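Local structure of carbonic anhydrase (Neosartorya fumigata, 7COI) at residues Asp79-Ser82 against Ala83-Lys87; Lys89-Ala92 against Ala93-Gln97; Ile158-Val162 against Arg163-Val167; Gly231-Ala234 against Leu235-Ser239. The protein probably catalyses the reversible hydration of carbon dioxide to hydrogencarbonate and a proton, as a beta-class enzyme with one zinc ion in each subunit. One frame throughout, in Å; residues are numbered along the deposited sequence.

Contact 1 of 4, residues Asp79-Ser82 against Ala83-Lys87; sequences DKFS and AALAK
Two backbone N-H groups converge on OD1 of D79, while the carbonyl O of the same residue takes A83 N at 3.0 Å. The stronger of the side-chain bonds runs from S82 N to D79 OD1 at 3.0 Å, almost straight (165° at the hydrogen) and arriving from above the carboxylate plane; F81 N adds a weak, bent one. With CG trans to its own nitrogen (chi1 176°), D79 lays the carboxylate across the first turn, where its negative charge would probably also suit the positive end of the helix dipole. Aspartate fits because its chain is short enough to turn back on these amides. One turn on, L85 leans over F81: CD1 of L85 lies 3.8 Å from both CZ and CE2 of F81, and its CG sits above one ring face, offset toward the rim. H253 of a second subunit stacks on F81, a place that suits an aromatic residue. A83, A84 and A86 are small, strong helix formers; A84 N bonds to K80 O at 2.9 Å. The whole is an aspartate N-cap opening helix 80-98, the N-terminal arm of a beta-carbonic anhydrase that lies against a neighbouring subunit.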
ATOM      1  N   ASP A  79      32.461   8.343  14.362  1.00 24.50           N
ATOM      2  CA  ASP A  79      31.091   7.789  14.285  1.00 23.14           C
ATOM      3  C   ASP A  79      30.156   8.952  13.917  1.00 19.82           C
ATOM      4  O   ASP A  79      30.036   9.887  14.749  1.00 18.79           O
ATOM      5  CB  ASP A  79      30.773   7.147  15.639  1.00 26.99           C
ATOM      6  CG  ASP A  79      29.364   6.599  15.767  1.00 28.87           C
ATOM      7  OD1 ASP A  79      28.474   7.155  15.137  1.00 26.48           O
ATOM      8  OD2 ASP A  79      29.197   5.565  16.434  1.00 32.26           O
ATOM      9  N   LYS A  80      29.537   8.951  12.739  1.00 19.78           N
ATOM     10  CA  LYS A  80      28.684  10.092  12.283  1.00 20.14           C
ATOM     11  C   LYS A  80      27.415  10.221  13.126  1.00 16.85           C
ATOM     12  O   LYS A  80      26.876  11.362  13.250  1.00 17.81           O
ATOM     13  CB  LYS A  80      28.337   9.975  10.805  1.00 25.05           C
ATOM     14  CG  LYS A  80      29.510  10.124   9.847  1.00 29.62           C
ATOM     15  CD  LYS A  80      30.666  10.957  10.321  1.00 35.26           C
ATOM     16  CE  LYS A  80      31.823  10.927   9.345  1.00 37.68           C
ATOM     17  NZ  LYS A  80      31.618  12.013   8.370  1.00 42.19           N
ATOM     18  N   PHE A  81      26.930   9.122  13.673  1.00 17.35           N
ATOM     19  CA  PHE A  81      25.740   9.139  14.564  1.00 18.18           C
ATOM     20  C   PHE A  81      26.097   9.893  15.856  1.00 16.94           C
ATOM     21  O   PHE A  81      25.354  10.825  16.249  1.00 13.95           O
ATOM     22  CB  PHE A  81      25.214   7.731  14.853  1.00 18.30           C
ATOM     23  CG  PHE A  81      24.081   7.718  15.833  1.00 17.41           C
ATOM     24  CD1 PHE A  81      22.841   8.237  15.499  1.00 19.12           C
ATOM     25  CD2 PHE A  81      24.285   7.282  17.128  1.00 18.74           C
ATOM     26  CE1 PHE A  81      21.800   8.249  16.423  1.00 18.74           C
ATOM     27  CE2 PHE A  81      23.258   7.302  18.051  1.00 20.21           C
ATOM     28  CZ  PHE A  81      22.001   7.759  17.684  1.00 19.34           C
ATOM     29  N   SER A  82      27.167   9.496  16.556  1.00 16.44           N
ATOM     30  CA  SER A  82      27.596  10.200  17.779  1.00 17.81           C
ATOM     31  C   SER A  82      27.889  11.658  17.460  1.00 16.63           C
ATOM     32  O   SER A  82      27.506  12.538  18.268  1.00 16.27           O
ATOM     33  CB  SER A  82      28.828   9.582  18.421  1.00 19.64           C
ATOM     34  OG  SER A  82      28.620   8.226  18.576  1.00 24.56           O
ATOM     35  N   ALA A  83      28.565  11.936  16.336  1.00 16.70           N
ATOM     36  CA  ALA A  83      28.911  13.322  15.941  1.00 15.12           C
ATOM     37  C   ALA A  83      27.608  14.128  15.769  1.00 16.06           C
ATOM     38  O   ALA A  83      27.578  15.294  16.181  1.00 13.85           O
ATOM     39  CB  ALA A  83      29.741  13.346  14.681  1.00 15.34           C
ATOM     40  N   ALA A  84      26.565  13.513  15.185  1.00 14.10           N
ATOM     41  CA  ALA A  84      25.266  14.193  14.944  1.00 15.02           C
ATOM     42  C   ALA A  84      24.594  14.539  16.275  1.00 12.48           C
ATOM     43  O   ALA A  84      24.050  15.649  16.374  1.00 13.16           O
ATOM     44  CB  ALA A  84      24.399  13.345  14.062  1.00 16.28           C
ATOM     45  N   LEU A  85      24.625  13.650  17.263  1.00 14.02           N
ATOM     46  CA  LEU A  85      23.966  13.941  18.577  1.00 14.94           C
ATOM     47  C   LEU A  85      24.720  15.115  19.250  1.00 16.44           C
ATOM     48  O   LEU A  85      24.074  15.960  19.864  1.00 14.70           O
ATOM     49  CB  LEU A  85      23.955  12.708  19.471  1.00 15.33           C
ATOM     50  CG  LEU A  85      23.100  11.537  19.001  1.00 17.66           C
ATOM     51  CD1 LEU A  85      23.044  10.469  20.084  1.00 19.50           C
ATOM     52  CD2 LEU A  85      21.706  11.980  18.536  1.00 17.98           C
ATOM     53  N   ALA A  86      26.045  15.175  19.164  1.00 15.88           N
ATOM     54  CA  ALA A  86      26.839  16.281  19.746  1.00 16.80           C
ATOM     55  C   ALA A  86      26.517  17.590  19.029  1.00 14.85           C
ATOM     56  O   ALA A  86      26.335  18.607  19.723  1.00 14.05           O
ATOM     57  CB  ALA A  86      28.323  15.952  19.673  1.00 18.51           C
ATOM     58  N   LYS A  87      26.369  17.568  17.700  1.00 12.85           N
ATOM     59  CA  LYS A  87      26.018  18.780  16.919  1.00 13.57           C
ATOM     60  C   LYS A  87      24.578  19.191  17.247  1.00 13.50           C
ATOM     61  O   LYS A  87      24.309  20.402  17.289  1.00 14.16           O
ATOM     62  CB  LYS A  87      26.216  18.561  15.428  1.00 14.93           C
ATOM     63  CG  LYS A  87      27.674  18.602  15.040  1.00 15.58           C
ATOM     64  CD  LYS A  87      27.939  18.242  13.614  1.00 17.38           C
ATOM     65  CE  LYS A  87      29.441  18.185  13.351  1.00 23.17           C
ATOM     66  NZ  LYS A  87      29.711  17.851  11.932  1.00 27.00           N
TER

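Contact 2 of 4, residues Lys89-Ala92 against Ala93-Gln97; sequences KEWA and AKCSQ
The indole of W91 carries the sulfur of C95 over one face of its six-membered ring, SG standing 3.7 Å from the ring centroid and 23° off the normal. The sulfur is displaced toward the rim, so its nearest ring atoms are CE2 and CZ2 of W91, with C95 SG 3.5 Å from CZ2. This is a cysteine sulfur-aromatic contact between residues four apart, and the torsions bring it about. CG of W91 lies trans to its nitrogen (chi1 176°), which carries the ring out beside the next turn, whereas SG of C95 takes the position opposite its carbonyl carbon and reaches back along the helix. Cysteine is compact and polarisable enough for its sulfur to rest on the indole face, and L103 of helix 102-106 touches both side chains. At the five-membered end, K94 crosses W91 at about a right angle. Bends at its third and fourth torsions curl the chain back, leaving NZ of K94 3.8 Å from CD1 of W91 in an oblique approach; the ammonium end, with CE just behind, comes to the indole, as a long flexible lysine on the exposed side can. Beneath these groups the backbone is regular: C95 N reaches W91 O at 2.9 Å, and S96 N reaches A92 O at 3.1 Å. A92 is small where the helix meets S261 of a second subunit, and Y257 of that subunit packs on W91. The pattern is that of an amphipathic alpha-helix, here 80-98, whose aromatic side is buried between helix 102-106 and a partner subunit.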
ATOM      1  N   LYS A  89      23.195  18.936  20.234  1.00 13.33           N
ATOM      2  CA  LYS A  89      23.289  19.640  21.542  1.00 14.22           C
ATOM      3  C   LYS A  89      23.830  21.053  21.318  1.00 14.68           C
ATOM      4  O   LYS A  89      23.354  21.990  21.971  1.00 15.41           O
ATOM      5  CB  LYS A  89      24.041  18.778  22.532  1.00 15.87           C
ATOM      6  CG  LYS A  89      23.336  17.483  22.868  1.00 17.16           C
ATOM      7  CD  LYS A  89      23.874  16.764  24.092  1.00 18.92           C
ATOM      8  CE  LYS A  89      23.277  15.380  24.334  1.00 19.02           C
ATOM      9  NZ  LYS A  89      23.369  14.492  23.140  1.00 18.23           N
ATOM     10  N   GLU A  90      24.794  21.215  20.419  1.00 15.27           N
ATOM     11  CA  GLU A  90      25.371  22.544  20.078  1.00 16.87           C
ATOM     12  C   GLU A  90      24.285  23.415  19.445  1.00 16.72           C
ATOM     13  O   GLU A  90      24.189  24.591  19.781  1.00 17.09           O
ATOM     14  CB  GLU A  90      26.560  22.396  19.139  1.00 18.65           C
ATOM     15  CG  GLU A  90      27.752  21.703  19.742  1.00 22.31           C
ATOM     16  CD  GLU A  90      28.844  21.364  18.738  1.00 28.14           C
ATOM     17  OE1 GLU A  90      28.724  21.701  17.546  1.00 31.50           O
ATOM     18  OE2 GLU A  90      29.810  20.751  19.158  1.00 35.91           O
ATOM     19  N   TRP A  91      23.469  22.828  18.557  1.00 16.34           N
ATOM     20  CA  TRP A  91      22.358  23.561  17.919  1.00 16.01           C
ATOM     21  C   TRP A  91      21.318  24.002  18.963  1.00 17.49           C
ATOM     22  O   TRP A  91      20.860  25.163  18.911  1.00 16.27           O
ATOM     23  CB  TRP A  91      21.770  22.697  16.795  1.00 17.09           C
ATOM     24  CG  TRP A  91      20.589  23.367  16.196  1.00 18.20           C
ATOM     25  CD1 TRP A  91      20.589  24.375  15.272  1.00 19.73           C
ATOM     26  CD2 TRP A  91      19.223  23.116  16.519  1.00 17.03           C
ATOM     27  NE1 TRP A  91      19.303  24.742  14.981  1.00 19.40           N
ATOM     28  CE2 TRP A  91      18.447  23.988  15.724  1.00 17.89           C
ATOM     29  CE3 TRP A  91      18.578  22.208  17.360  1.00 17.04           C
ATOM     30  CZ2 TRP A  91      17.047  23.991  15.753  1.00 17.27           C
ATOM     31  CZ3 TRP A  91      17.197  22.216  17.386  1.00 17.28           C
ATOM     32  CH2 TRP A  91      16.448  23.078  16.578  1.00 16.60           C
ATOM     33  N   ALA A  92      20.949  23.132  19.897  1.00 15.17           N
ATOM     34  CA  ALA A  92      20.005  23.448  21.000  1.00 17.36           C
ATOM     35  C   ALA A  92      20.597  24.579  21.869  1.00 16.78           C
ATOM     36  O   ALA A  92      19.870  25.473  22.263  1.00 16.27           O
ATOM     37  CB  ALA A  92      19.712  22.226  21.835  1.00 16.44           C
ATOM     38  N   ALA A  93      21.897  24.554  22.125  1.00 15.89           N
ATOM     39  CA  ALA A  93      22.570  25.615  22.919  1.00 16.68           C
ATOM     40  C   ALA A  93      22.466  26.936  22.158  1.00 16.53           C
ATOM     41  O   ALA A  93      22.054  27.939  22.782  1.00 17.04           O
ATOM     42  CB  ALA A  93      23.995  25.244  23.242  1.00 16.35           C
ATOM     43  N   LYS A  94      22.724  26.927  20.850  1.00 17.56           N
ATOM     44  CA  LYS A  94      22.668  28.145  20.002  1.00 20.93           C
ATOM     45  C   LYS A  94      21.235  28.704  20.008  1.00 22.33           C
ATOM     46  O   LYS A  94      21.073  29.965  20.166  1.00 20.36           O
ATOM     47  CB  LYS A  94      23.159  27.826  18.596  1.00 25.17           C
ATOM     48  CG  LYS A  94      23.227  29.002  17.643  1.00 33.31           C
ATOM     49  CD  LYS A  94      23.897  28.719  16.313  1.00 39.98           C
ATOM     50  CE  LYS A  94      23.278  27.570  15.519  1.00 47.58           C
ATOM     51  NZ  LYS A  94      21.960  27.899  14.905  1.00 47.26           N
ATOM     52  N   CYS A  95      20.219  27.841  19.874  1.00 20.94           N
ATOM     53  CA  CYS A  95      18.794  28.258  19.951  1.00 22.19           C
ATOM     54  C   CYS A  95      18.510  28.973  21.283  1.00 17.76           C
ATOM     55  O   CYS A  95      17.878  30.069  21.279  1.00 20.04           O
ATOM     56  CB  CYS A  95      17.836  27.083  19.772  1.00 22.66           C
ATOM     57  SG  CYS A  95      17.792  26.491  18.064  1.00 25.51           S
ATOM     58  N   SER A  96      18.923  28.370  22.388  1.00 18.62           N
ATOM     59  CA  SER A  96      18.682  28.874  23.765  1.00 18.39           C
ATOM     60  C   SER A  96      19.350  30.251  23.928  1.00 19.06           C
ATOM     61  O   SER A  96      18.714  31.166  24.556  1.00 19.63           O
ATOM     62  CB  SER A  96      19.171  27.870  24.771  1.00 19.85           C
ATOM     63  OG  SER A  96      19.174  28.425  26.076  1.00 20.61           O
ATOM     64  N   GLN A  97      20.523  30.433  23.345  1.00 18.75           N
ATOM     65  CA  GLN A  97      21.351  31.660  23.477  1.00 21.55           C
ATOM     66  C   GLN A  97      20.812  32.762  22.564  1.00 25.46           C
ATOM     67  O   GLN A  97      20.714  33.918  23.065  1.00 23.51           O
ATOM     68  CB  GLN A  97      22.823  31.351  23.197  1.00 24.77           C
ATOM     69  CG  GLN A  97      23.434  30.567  24.352  1.00 30.09           C
ATOM     70  CD  GLN A  97      24.614  29.687  24.007  1.00 31.58           C
ATOM     71  OE1 GLN A  97      24.997  28.809  24.796  1.00 32.67           O
ATOM     72  NE2 GLN A  97      25.139  29.882  22.800  1.00 28.95           N
TER

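Contact 3 of 4, residues Ile158-Val162 against Arg163-Val167; sequences IEFAV and RHLRV
F160 O accepts both H164 N and L165 N, each at 3.0 Å, as the helix widens through a pi-type turn, and A161 O then takes V167 N at 3.1 Å, six residues on, once R166 has left the helix with a positive phi of 54°. On one side of this ending E159 and R163 run side by side. NE of R163 meets OE2 of E159 at 2.9 Å, on the syn side of the carboxylate and in the guanidinium plane, a salt bridge, though a bent one with NE somewhat out of the carboxylate plane. A bend at chi2 (69°) of E159 brings its acid round to R163. Water 2 ties E159 OE1 to R163 NH2, which also forms a salt bridge with E243, and water 1 links E159 OE2 to H164 NE2; the carboxylate is thus held from both ends. Helix 152-164 is the connection of a beta-alpha-beta crossover between the parallel strands 137-142 and 169-175, and the turn at R166 and V167 leads the chain back to the sheet. A161 and V167 both pack on L115 of strand 114-119; A161 CB lies 4.1 Å from V167 CG2, alanine being small enough for the helix to lie close. Leucine and phenylalanine fill the flank: CG of L165 is 3.7 Å from CE1 of F160, and CD1 of L165 comes at the ring edge in its plane. CB of H164 lies over one face of F160, the two rings being inclined at 47°. I143 of a second subunit packs against F160.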
ATOM      1  N   ILE A 158      -0.868  14.493   3.053  1.00 15.04           N
ATOM      2  CA  ILE A 158      -1.640  15.537   2.314  1.00 14.97           C
ATOM      3  C   ILE A 158      -2.917  15.840   3.105  1.00 16.62           C
ATOM      4  O   ILE A 158      -3.218  17.033   3.285  1.00 17.72           O
ATOM      5  CB  ILE A 158      -1.909  15.077   0.879  1.00 16.17           C
ATOM      6  CG1 ILE A 158      -0.591  15.051   0.105  1.00 15.16           C
ATOM      7  CG2 ILE A 158      -3.003  15.929   0.237  1.00 15.30           C
ATOM      8  CD1 ILE A 158      -0.583  14.263  -1.154  1.00 16.15           C
ATOM      9  N   GLU A 159      -3.597  14.821   3.616  1.00 15.73           N
ATOM     10  CA  GLU A 159      -4.827  14.999   4.421  1.00 18.35           C
ATOM     11  C   GLU A 159      -4.501  15.857   5.646  1.00 19.55           C
ATOM     12  O   GLU A 159      -5.251  16.842   5.920  1.00 19.74           O
ATOM     13  CB  GLU A 159      -5.404  13.645   4.793  1.00 18.85           C
ATOM     14  CG  GLU A 159      -6.605  13.702   5.723  1.00 20.86           C
ATOM     15  CD  GLU A 159      -7.902  14.269   5.142  1.00 21.33           C
ATOM     16  OE1 GLU A 159      -8.055  14.309   3.921  1.00 21.79           O
ATOM     17  OE2 GLU A 159      -8.743  14.644   5.934  1.00 23.38           O
ATOM     18  N   PHE A 160      -3.428  15.518   6.368  1.00 19.40           N
ATOM     19  CA  PHE A 160      -3.077  16.225   7.622  1.00 18.97           C
ATOM     20  C   PHE A 160      -2.705  17.682   7.301  1.00 18.65           C
ATOM     21  O   PHE A 160      -3.245  18.602   7.946  1.00 20.07           O
ATOM     22  CB  PHE A 160      -1.965  15.505   8.361  1.00 20.37           C
ATOM     23  CG  PHE A 160      -1.824  15.958   9.787  1.00 22.09           C
ATOM     24  CD1 PHE A 160      -1.102  17.091  10.104  1.00 22.56           C
ATOM     25  CD2 PHE A 160      -2.370  15.204  10.809  1.00 25.54           C
ATOM     26  CE1 PHE A 160      -0.984  17.511  11.418  1.00 24.16           C
ATOM     27  CE2 PHE A 160      -2.249  15.622  12.133  1.00 29.93           C
ATOM     28  CZ  PHE A 160      -1.546  16.763  12.430  1.00 25.73           C
ATOM     29  N   ALA A 161      -1.849  17.903   6.302  1.00 18.26           N
ATOM     30  CA  ALA A 161      -1.364  19.253   5.965  1.00 17.58           C
ATOM     31  C   ALA A 161      -2.554  20.120   5.501  1.00 18.13           C
ATOM     32  O   ALA A 161      -2.640  21.300   5.895  1.00 17.87           O
ATOM     33  CB  ALA A 161      -0.312  19.192   4.911  1.00 17.78           C
ATOM     34  N   VAL A 162      -3.370  19.590   4.606  1.00 18.29           N
ATOM     35  CA  VAL A 162      -4.393  20.404   3.900  1.00 19.47           C
ATOM     36  C   VAL A 162      -5.602  20.613   4.813  1.00 21.09           C
ATOM     37  O   VAL A 162      -6.043  21.776   4.960  1.00 21.77           O
ATOM     38  CB  VAL A 162      -4.768  19.818   2.538  1.00 20.70           C
ATOM     39  CG1 VAL A 162      -5.884  20.626   1.900  1.00 21.84           C
ATOM     40  CG2 VAL A 162      -3.576  19.794   1.617  1.00 20.65           C
ATOM     41  N   ARG A 163      -6.119  19.567   5.449  1.00 19.14           N
ATOM     42  CA  ARG A 163      -7.368  19.689   6.229  1.00 22.39           C
ATOM     43  C   ARG A 163      -7.057  20.211   7.629  1.00 24.99           C
ATOM     44  O   ARG A 163      -7.802  21.092   8.110  1.00 23.43           O
ATOM     45  CB  ARG A 163      -8.137  18.373   6.305  1.00 22.07           C
ATOM     46  CG  ARG A 163      -9.442  18.456   7.098  1.00 25.30           C
ATOM     47  CD  ARG A 163     -10.286  17.198   7.011  1.00 27.30           C
ATOM     48  NE  ARG A 163     -10.611  16.839   5.633  1.00 30.43           N
ATOM     49  CZ  ARG A 163     -11.566  17.448   4.891  1.00 37.76           C
ATOM     50  NH1 ARG A 163     -12.259  18.467   5.383  1.00 43.29           N
ATOM     51  NH2 ARG A 163     -11.812  17.068   3.649  1.00 36.42           N
ATOM     52  N   HIS A 164      -6.031  19.678   8.297  1.00 20.46           N
ATOM     53  CA  HIS A 164      -5.803  19.913   9.737  1.00 21.98           C
ATOM     54  C   HIS A 164      -4.888  21.133   9.937  1.00 23.50           C
ATOM     55  O   HIS A 164      -5.269  22.009  10.694  1.00 22.91           O
ATOM     56  CB  HIS A 164      -5.363  18.629  10.410  1.00 23.05           C
ATOM     57  CG  HIS A 164      -6.429  17.598  10.344  1.00 25.81           C
ATOM     58  ND1 HIS A 164      -7.607  17.733  11.043  1.00 30.79           N
ATOM     59  CD2 HIS A 164      -6.542  16.458   9.629  1.00 27.37           C
ATOM     60  CE1 HIS A 164      -8.382  16.685  10.796  1.00 34.80           C
ATOM     61  NE2 HIS A 164      -7.743  15.885   9.925  1.00 30.64           N
ATOM     62  N   LEU A 165      -3.762  21.255   9.240  1.00 17.84           N
ATOM     63  CA  LEU A 165      -2.885  22.432   9.415  1.00 19.89           C
ATOM     64  C   LEU A 165      -3.323  23.571   8.480  1.00 18.36           C
ATOM     65  O   LEU A 165      -2.842  24.695   8.686  1.00 18.79           O
ATOM     66  CB  LEU A 165      -1.430  22.008   9.150  1.00 17.76           C
ATOM     67  CG  LEU A 165      -0.881  20.953  10.116  1.00 19.76           C
ATOM     68  CD1 LEU A 165       0.570  20.618   9.765  1.00 18.90           C
ATOM     69  CD2 LEU A 165      -0.998  21.397  11.575  1.00 20.91           C
ATOM     70  N   ARG A 166      -4.141  23.305   7.469  1.00 20.21           N
ATOM     71  CA  ARG A 166      -4.619  24.322   6.496  1.00 21.14           C
ATOM     72  C   ARG A 166      -3.442  25.067   5.872  1.00 21.84           C
ATOM     73  O   ARG A 166      -3.437  26.334   5.805  1.00 22.34           O
ATOM     74  CB  ARG A 166      -5.630  25.251   7.173  1.00 23.88           C
ATOM     75  CG  ARG A 166      -6.909  24.547   7.595  1.00 25.94           C
ATOM     76  CD  ARG A 166      -7.892  25.450   8.347  1.00 28.04           C
ATOM     77  NE  ARG A 166      -8.264  26.615   7.563  1.00 28.72           N
ATOM     78  CZ  ARG A 166      -9.207  26.644   6.614  1.00 30.73           C
ATOM     79  NH1 ARG A 166      -9.902  25.552   6.331  1.00 29.34           N
ATOM     80  NH2 ARG A 166      -9.445  27.774   5.961  1.00 30.56           N
ATOM     81  N   VAL A 167      -2.467  24.333   5.348  1.00 19.94           N
ATOM     82  CA  VAL A 167      -1.356  24.972   4.613  1.00 18.82           C
ATOM     83  C   VAL A 167      -1.935  25.774   3.452  1.00 19.75           C
ATOM     84  O   VAL A 167      -2.993  25.392   2.900  1.00 21.24           O
ATOM     85  CB  VAL A 167      -0.332  23.918   4.128  1.00 18.16           C
ATOM     86  CG1 VAL A 167       0.344  23.231   5.299  1.00 17.60           C
ATOM     87  CG2 VAL A 167      -0.957  22.878   3.214  1.00 18.56           C
TER
HETATM   88  O   HOH W   1      -8.811  13.896   8.319  1.00 18.97           O
HETATM   89  O   HOH W   2     -10.649  14.785   3.456  1.00 29.82           O

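Contact 4 of 4, residues Gly231-Ala234 against Leu235-Ser239; sequences GLKA and LTQKS
L235 N donates to G231 O at 2.8 Å, and CB of L235 lies 3.3 Å from the same G231 O. Its branched end turns to the sheet, touching V170 of strand 169-175, and CD2 of L235 lies 4.3 Å from CD2 of L232, so leucines suit both places. A234 is buried, its methyl against I147, which suits a small side chain, and its carbonyl does the polar work. Water 3 donates to A234 O at 2.7 Å and accepts from K238 NZ at 2.9 Å, while Q237 N bonds to A234 O weakly. The carbonyl of K233 is met differently: weakly by Q237 N and T236 N, and closely by OG1 of T236, 2.9 Å from K233 O. T236 OG1 is also 3.2 Å from L232 O; its one proton can serve only one acceptor at a time, and which is not settled. A chi1 of 59° turns the hydroxyl, close to its own backbone in threonine, onto the preceding carbonyls, and R279 NH1 bonds to the same oxygen. The extended K233 chain crosses Q237, with K233 CE 3.9 Å from Q237 NE2; the amide of Q237 is engaged by Q202 and E205 of a third subunit. K233 O and A234 O, ending helix 216-236, thus have weak amide bonds plus, respectively, a hydroxyl within reach and water 3, and this negative helix end would probably favour the lysine ammonium.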
ATOM      1  N   GLY A 231       2.835  14.522 -10.694  1.00 18.32           N
ATOM      2  CA  GLY A 231       2.551  14.532  -9.243  1.00 15.68           C
ATOM      3  C   GLY A 231       1.581  15.638  -8.908  1.00 17.09           C
ATOM      4  O   GLY A 231       0.721  15.428  -8.077  1.00 15.44           O
ATOM      5  N   LEU A 232       1.672  16.808  -9.554  1.00 17.84           N
ATOM      6  CA  LEU A 232       0.737  17.928  -9.279  1.00 18.55           C
ATOM      7  C   LEU A 232      -0.667  17.528  -9.749  1.00 18.16           C
ATOM      8  O   LEU A 232      -1.637  17.881  -9.089  1.00 19.39           O
ATOM      9  CB  LEU A 232       1.201  19.198 -10.002  1.00 19.31           C
ATOM     10  CG  LEU A 232       2.450  19.879  -9.463  1.00 22.34           C
ATOM     11  CD1 LEU A 232       2.913  20.966 -10.420  1.00 23.78           C
ATOM     12  CD2 LEU A 232       2.259  20.449  -8.080  1.00 21.95           C
ATOM     13  N   LYS A 233      -0.763  16.778 -10.843  1.00 18.50           N
ATOM     14  CA  LYS A 233      -2.055  16.265 -11.350  1.00 20.76           C
ATOM     15  C   LYS A 233      -2.602  15.278 -10.318  1.00 19.77           C
ATOM     16  O   LYS A 233      -3.739  15.442  -9.892  1.00 18.20           O
ATOM     17  CB  LYS A 233      -1.876  15.702 -12.754  1.00 24.22           C
ATOM     18  CG  LYS A 233      -3.115  15.029 -13.328  1.00 26.22           C
ATOM     19  CD  LYS A 233      -2.953  14.680 -14.792  1.00 31.14           C
ATOM     20  CE  LYS A 233      -4.189  14.032 -15.370  1.00 33.49           C
ATOM     21  NZ  LYS A 233      -3.978  13.656 -16.780  1.00 33.00           N
ATOM     22  N   ALA A 234      -1.792  14.318  -9.868  1.00 19.35           N
ATOM     23  CA  ALA A 234      -2.213  13.313  -8.869  1.00 18.93           C
ATOM     24  C   ALA A 234      -2.646  14.017  -7.588  1.00 19.38           C
ATOM     25  O   ALA A 234      -3.623  13.594  -6.963  1.00 21.17           O
ATOM     26  CB  ALA A 234      -1.093  12.341  -8.619  1.00 22.16           C
ATOM     27  N   LEU A 235      -1.918  15.061  -7.182  1.00 21.04           N
ATOM     28  CA  LEU A 235      -2.188  15.816  -5.941  1.00 20.33           C
ATOM     29  C   LEU A 235      -3.579  16.439  -6.047  1.00 22.23           C
ATOM     30  O   LEU A 235      -4.313  16.385  -5.058  1.00 21.11           O
ATOM     31  CB  LEU A 235      -1.087  16.879  -5.796  1.00 21.23           C
ATOM     32  CG  LEU A 235      -1.265  17.888  -4.690  1.00 22.84           C
ATOM     33  CD1 LEU A 235      -1.158  17.204  -3.325  1.00 24.49           C
ATOM     34  CD2 LEU A 235      -0.186  18.964  -4.830  1.00 22.76           C
ATOM     35  N   THR A 236      -3.940  16.992  -7.214  1.00 20.26           N
ATOM     36  CA  THR A 236      -5.245  17.661  -7.407  1.00 21.90           C
ATOM     37  C   THR A 236      -6.381  16.661  -7.647  1.00 22.99           C
ATOM     38  O   THR A 236      -7.530  17.096  -7.538  1.00 22.53           O
ATOM     39  CB  THR A 236      -5.161  18.722  -8.512  1.00 21.07           C
ATOM     40  OG1 THR A 236      -4.765  18.127  -9.741  1.00 21.52           O
ATOM     41  CG2 THR A 236      -4.187  19.825  -8.172  1.00 23.50           C
ATOM     42  N   GLN A 237      -6.095  15.383  -7.904  1.00 23.57           N
ATOM     43  CA  GLN A 237      -7.109  14.294  -8.016  1.00 25.21           C
ATOM     44  C   GLN A 237      -7.437  13.757  -6.627  1.00 27.14           C
ATOM     45  O   GLN A 237      -7.463  12.535  -6.430  1.00 32.06           O
ATOM     46  CB  GLN A 237      -6.635  13.207  -8.965  1.00 23.05           C
ATOM     47  CG  GLN A 237      -6.570  13.701 -10.403  1.00 24.09           C
ATOM     48  CD  GLN A 237      -6.036  12.674 -11.373  1.00 25.91           C
ATOM     49  OE1 GLN A 237      -5.149  11.896 -11.048  1.00 27.19           O
ATOM     50  NE2 GLN A 237      -6.559  12.681 -12.593  1.00 26.34           N
ATOM     51  N   LYS A 238      -7.580  14.667  -5.681  1.00 25.09           N
ATOM     52  CA  LYS A 238      -7.892  14.374  -4.275  1.00 21.89           C
ATOM     53  C   LYS A 238      -8.907  15.418  -3.849  1.00 24.18           C
ATOM     54  O   LYS A 238      -8.598  16.625  -3.973  1.00 22.21           O
ATOM     55  CB  LYS A 238      -6.646  14.454  -3.408  1.00 22.35           C
ATOM     56  CG  LYS A 238      -5.583  13.425  -3.757  1.00 20.63           C
ATOM     57  CD  LYS A 238      -4.392  13.471  -2.811  1.00 21.21           C
ATOM     58  CE  LYS A 238      -3.245  12.612  -3.324  1.00 19.92           C
ATOM     59  NZ  LYS A 238      -3.653  11.194  -3.441  1.00 19.50           N
ATOM     60  N   SER A 239     -10.038  14.976  -3.336  1.00 23.46           N
ATOM     61  CA  SER A 239     -11.121  15.907  -2.930  1.00 26.04           C
ATOM     62  C   SER A 239     -10.589  16.917  -1.905  1.00 23.14           C
ATOM     63  O   SER A 239     -10.949  18.126  -2.006  1.00 22.80           O
ATOM     64  CB  SER A 239     -12.317  15.174  -2.408  1.00 26.67           C
ATOM     65  OG  SER A 239     -13.407  16.085  -2.316  1.00 29.64           O
TER
HETATM   66  O   HOH W   3      -4.499  11.163  -6.215  1.00 22.02           O

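The four contacts follow one another along the chain without interleaving. Contacts 1 and 2 share helix 80-98, their centres 15 Å apart, and both face the second subunit. Contact 3, at the end of helix 152-164, and contact 4, at the end of helix 216-236, lie nearer the centre of the chain with centres 14 Å apart, and here they meet directly: I158 CD1 is 3.7 Å from L235 CD1. Contact 4 lies about 39 Å from contact 1 and 40 Å from contact 2, centre to centre. This is consistent with a role of the N-terminal helix in assembly; contact 3 also touches the second subunit, and contact 4 a third, while both belong to helices around the mixed sheet.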